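Local coordinates for glycosyl hydrolases family 2, sugar binding domain protein (Bacteroides uniformis str. 3978 T3 ii, PDB 6D1P) that probably hydrolyses O-glycosidic bonds as a glycoside hydrolase family 2 beta-glucuronidase of a human gut bacterium, at residues F37-M42 with A75-D80. Residues are numbered along the deposited sequence; the frame is centred on the assembly and turned at random.
Sequences FIRQDM and AEDAVD. With K (potassium ion), chain J.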
ATOM      1  N   PHE A  37     -12.562  -4.094   7.413  1.00 29.45           N
ATOM      2  CA  PHE A  37     -11.125  -4.295   7.329  1.00 26.41           C
ATOM      3  C   PHE A  37     -10.460  -3.056   6.735  1.00 25.13           C
ATOM      4  O   PHE A  37     -11.024  -2.417   5.847  1.00 23.39           O
ATOM      5  CB  PHE A  37     -10.806  -5.542   6.492  1.00 24.18           C
ATOM      6  CG  PHE A  37      -9.419  -5.557   5.976  1.00 24.46           C
ATOM      7  CD1 PHE A  37      -8.361  -5.892   6.816  1.00 24.04           C
ATOM      8  CD2 PHE A  37      -9.156  -5.187   4.666  1.00 22.35           C
ATOM      9  CE1 PHE A  37      -7.056  -5.860   6.357  1.00 23.77           C
ATOM     10  CE2 PHE A  37      -7.856  -5.168   4.194  1.00 25.79           C
ATOM     11  CZ  PHE A  37      -6.803  -5.511   5.041  1.00 23.30           C
ATOM     12  N   ILE A  38      -9.264  -2.713   7.224  1.00 24.81           N
ATOM     13  CA  ILE A  38      -8.461  -1.650   6.620  1.00 25.68           C
ATOM     14  C   ILE A  38      -7.008  -2.098   6.613  1.00 21.63           C
ATOM     15  O   ILE A  38      -6.527  -2.669   7.593  1.00 24.68           O
ATOM     16  CB  ILE A  38      -8.633  -0.289   7.350  1.00 22.69           C
ATOM     17  CG1 ILE A  38      -7.967   0.826   6.565  1.00 22.46           C
ATOM     18  CG2 ILE A  38      -8.036  -0.293   8.747  1.00 20.31           C
ATOM     19  CD1 ILE A  38      -8.246   2.200   7.146  1.00 27.11           C
ATOM     20  N   ARG A  39      -6.302  -1.831   5.520  1.00 21.82           N
ATOM     21  CA  ARG A  39      -4.940  -2.343   5.356  1.00 25.47           C
ATOM     22  C   ARG A  39      -3.880  -1.322   5.801  1.00 22.81           C
ATOM     23  O   ARG A  39      -3.038  -0.852   5.035  1.00 23.06           O
ATOM     24  CB  ARG A  39      -4.717  -2.786   3.917  1.00 26.99           C
ATOM     25  CG  ARG A  39      -3.461  -3.611   3.790  1.00 26.58           C
ATOM     26  CD  ARG A  39      -3.364  -4.261   2.459  1.00 28.65           C
ATOM     27  NE  ARG A  39      -2.748  -3.383   1.465  1.00 27.68           N
ATOM     28  CZ  ARG A  39      -2.375  -3.816   0.261  1.00 36.77           C
ATOM     29  NH1 ARG A  39      -2.548  -5.114  -0.070  1.00 25.82           N
ATOM     30  NH2 ARG A  39      -1.813  -2.975  -0.601  1.00 31.70           N
ATOM     31  N   GLN A  40      -3.914  -1.018   7.092  1.00 20.29           N
ATOM     32  CA  GLN A  40      -2.956  -0.116   7.717  1.00 23.23           C
ATOM     33  C   GLN A  40      -3.167  -0.188   9.217  1.00 21.90           C
ATOM     34  O   GLN A  40      -4.159  -0.741   9.699  1.00 22.27           O
ATOM     35  CB  GLN A  40      -3.099   1.321   7.228  1.00 21.60           C
ATOM     36  CG  GLN A  40      -4.438   1.970   7.569  1.00 25.60           C
ATOM     37  CD  GLN A  40      -4.466   3.433   7.149  1.00 24.03           C
ATOM     38  OE1 GLN A  40      -4.752   3.756   5.996  1.00 28.67           O
ATOM     39  NE2 GLN A  40      -4.135   4.314   8.070  1.00 23.16           N
ATOM     40  N   ASP A  41      -2.196   0.332   9.948  1.00 19.41           N
ATOM     41  CA  ASP A  41      -2.333   0.428  11.383  1.00 20.38           C
ATOM     42  C   ASP A  41      -3.240   1.603  11.695  1.00 23.11           C
ATOM     43  O   ASP A  41      -3.354   2.544  10.906  1.00 22.16           O
ATOM     44  CB  ASP A  41      -0.969   0.625  12.044  1.00 18.99           C
ATOM     45  CG  ASP A  41      -0.877  -0.013  13.437  1.00 24.44           C
ATOM     46  OD1 ASP A  41      -1.800  -0.747  13.862  1.00 27.07           O
ATOM     47  OD2 ASP A  41       0.138   0.231  14.121  1.00 30.02           O
ATOM     48  N   MET A  42      -3.885   1.551  12.847  1.00 21.84           N
ATOM     49  CA  MET A  42      -4.639   2.700  13.307  1.00 23.12           C
ATOM     50  C   MET A  42      -3.898   3.344  14.470  1.00 25.81           C
ATOM     51  O   MET A  42      -2.944   2.783  15.010  1.00 25.39           O
ATOM     52  CB  MET A  42      -6.060   2.282  13.672  1.00 20.43           C
ATOM     53  CG  MET A  42      -6.787   1.736  12.459  1.00 23.66           C
ATOM     54  SD  MET A  42      -7.093   3.037  11.230  1.00 28.94           S
ATOM     55  CE  MET A  42      -8.425   3.935  12.054  1.00 21.14           C
ATOM     56  N   ALA A  75      -4.835 -11.042  -1.468  1.00 20.26           N
ATOM     57  CA  ALA A  75      -5.734 -11.682  -2.420  1.00 23.33           C
ATOM     58  C   ALA A  75      -5.399 -11.310  -3.859  1.00 24.05           C
ATOM     59  O   ALA A  75      -5.526 -12.139  -4.766  1.00 21.63           O
ATOM     60  CB  ALA A  75      -7.185 -11.304  -2.093  1.00 23.01           C
ATOM     61  N   GLU A  76      -4.967 -10.085  -4.091  1.00 20.30           N
ATOM     62  CA  GLU A  76      -4.586  -9.708  -5.444  1.00 23.06           C
ATOM     63  C   GLU A  76      -3.125  -9.319  -5.587  1.00 24.72           C
ATOM     64  O   GLU A  76      -2.520  -9.616  -6.625  1.00 20.93           O
ATOM     65  CB  GLU A  76      -5.462  -8.543  -5.946  1.00 25.07           C
ATOM     66  CG  GLU A  76      -6.715  -8.996  -6.681  1.00 36.27           C
ATOM     67  CD  GLU A  76      -7.332  -7.893  -7.553  1.00 53.61           C
ATOM     68  OE1 GLU A  76      -8.370  -8.176  -8.221  1.00 55.65           O
ATOM     69  OE2 GLU A  76      -6.778  -6.757  -7.573  1.00 43.01           O
ATOM     70  N   ASP A  77      -2.537  -8.632  -4.598  1.00 21.29           N
ATOM     71  CA  ASP A  77      -1.228  -8.055  -4.854  1.00 17.45           C
ATOM     72  C   ASP A  77      -0.101  -9.086  -4.791  1.00 22.21           C
ATOM     73  O   ASP A  77       1.026  -8.762  -5.195  1.00 21.90           O
ATOM     74  CB  ASP A  77      -0.961  -6.846  -3.915  1.00 19.33           C
ATOM     75  CG  ASP A  77      -0.614  -7.230  -2.459  1.00 23.12           C
ATOM     76  OD1 ASP A  77      -0.671  -8.405  -2.056  1.00 21.26           O
ATOM     77  OD2 ASP A  77      -0.275  -6.312  -1.684  1.00 24.73           O
ATOM     78  N   ALA A  78      -0.369 -10.326  -4.348  1.00 19.28           N
ATOM     79  CA  ALA A  78       0.684 -11.339  -4.399  1.00 16.79           C
ATOM     80  C   ALA A  78       1.186 -11.519  -5.821  1.00 17.16           C
ATOM     81  O   ALA A  78       2.389 -11.663  -6.041  1.00 18.05           O
ATOM     82  CB  ALA A  78       0.202 -12.681  -3.825  1.00 18.69           C
ATOM     83  N   VAL A  79       0.283 -11.490  -6.804  1.00 15.84           N
ATOM     84  CA  VAL A  79       0.656 -11.730  -8.192  1.00 17.64           C
ATOM     85  C   VAL A  79       0.525 -10.489  -9.058  1.00 22.36           C
ATOM     86  O   VAL A  79       0.769 -10.570 -10.268  1.00 22.70           O
ATOM     87  CB  VAL A  79      -0.146 -12.898  -8.804  1.00 19.85           C
ATOM     88  CG1 VAL A  79       0.145 -14.234  -8.056  1.00 13.96           C
ATOM     89  CG2 VAL A  79      -1.639 -12.586  -8.820  1.00 19.56           C
ATOM     90  N   ASP A  80       0.160  -9.348  -8.492  1.00 21.07           N
ATOM     91  CA  ASP A  80       0.226  -8.099  -9.240  1.00 20.52           C
ATOM     92  C   ASP A  80       1.652  -7.897  -9.732  1.00 21.90           C
ATOM     93  O   ASP A  80       2.567  -7.795  -8.908  1.00 26.69           O
ATOM     94  CB  ASP A  80      -0.187  -6.935  -8.357  1.00 24.55           C
ATOM     95  CG  ASP A  80      -0.275  -5.607  -9.116  1.00 27.89           C
ATOM     96  OD1 ASP A  80       0.614  -5.268  -9.948  1.00 26.14           O
ATOM     97  OD2 ASP A  80      -1.264  -4.901  -8.855  1.00 24.56           O
TER
HETATM   98  K     K J 908       3.519  -8.984  -6.506  1.00 20.55           K
HETATM   99  O   HOH W   1       0.396  -3.743  -2.647  1.00 25.29           O
HETATM  100  O   HOH W   2       5.342  -9.436  -4.357  1.00 12.49           O
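Arg39 and Asp77 carry the whole contact, reaching for each other from backbones that stay far apart. The closest CA atoms, those of Arg39 and Ala75, are 12.2 Å apart. Residues 37-42 leave a strand after Ile38 and bend in an inverse gamma turn centred on Arg39. Residues 75-80 form an irregular loop curled round a potassium ion. The ion takes the backbone O atoms of Asp77, Ala78 and Asp80, with Asp77 O at 2.8 Å. Val83 O and a water also bind it.

The Arg39 side chain sets out with CG anti to the backbone N (chi1 -166°) and bends at chi3. Its NH1 meets Asp77 OD2 at 3.0 Å in a salt bridge. The hydrogen bond within it is weak, with an N-H...O angle of 130°. The guanidinium and carboxylate planes lie 37° apart and NH1 alone makes the direct bond, so this is not a two-pronged pairing. A water bridges the second nitrogen to the same oxygen: it accepts from Arg39 NH2 at 3.1 Å and donates to Asp77 OD2 at 2.8 Å. Asp77 OD2 also accepts from Tyr86 N, its strongest polar partner, while Asn74 ND2 hydrogen-bonds Asp77 OD1 and Arg39 NH1 hydrogen-bonds Phe73 O. Asp77 thus faces the arginine with its carboxylate and the metal with its carbonyl.

This is a surface contact in the sugar-binding domain. It links the end of strand 35-38, which lies between the outermost strand 65-67 and strand 89-96, antiparallel to both, to the potassium-binding loop between those two strands. On the loop, Ala78 and Val79 pack on Ser582 of strand 581-582.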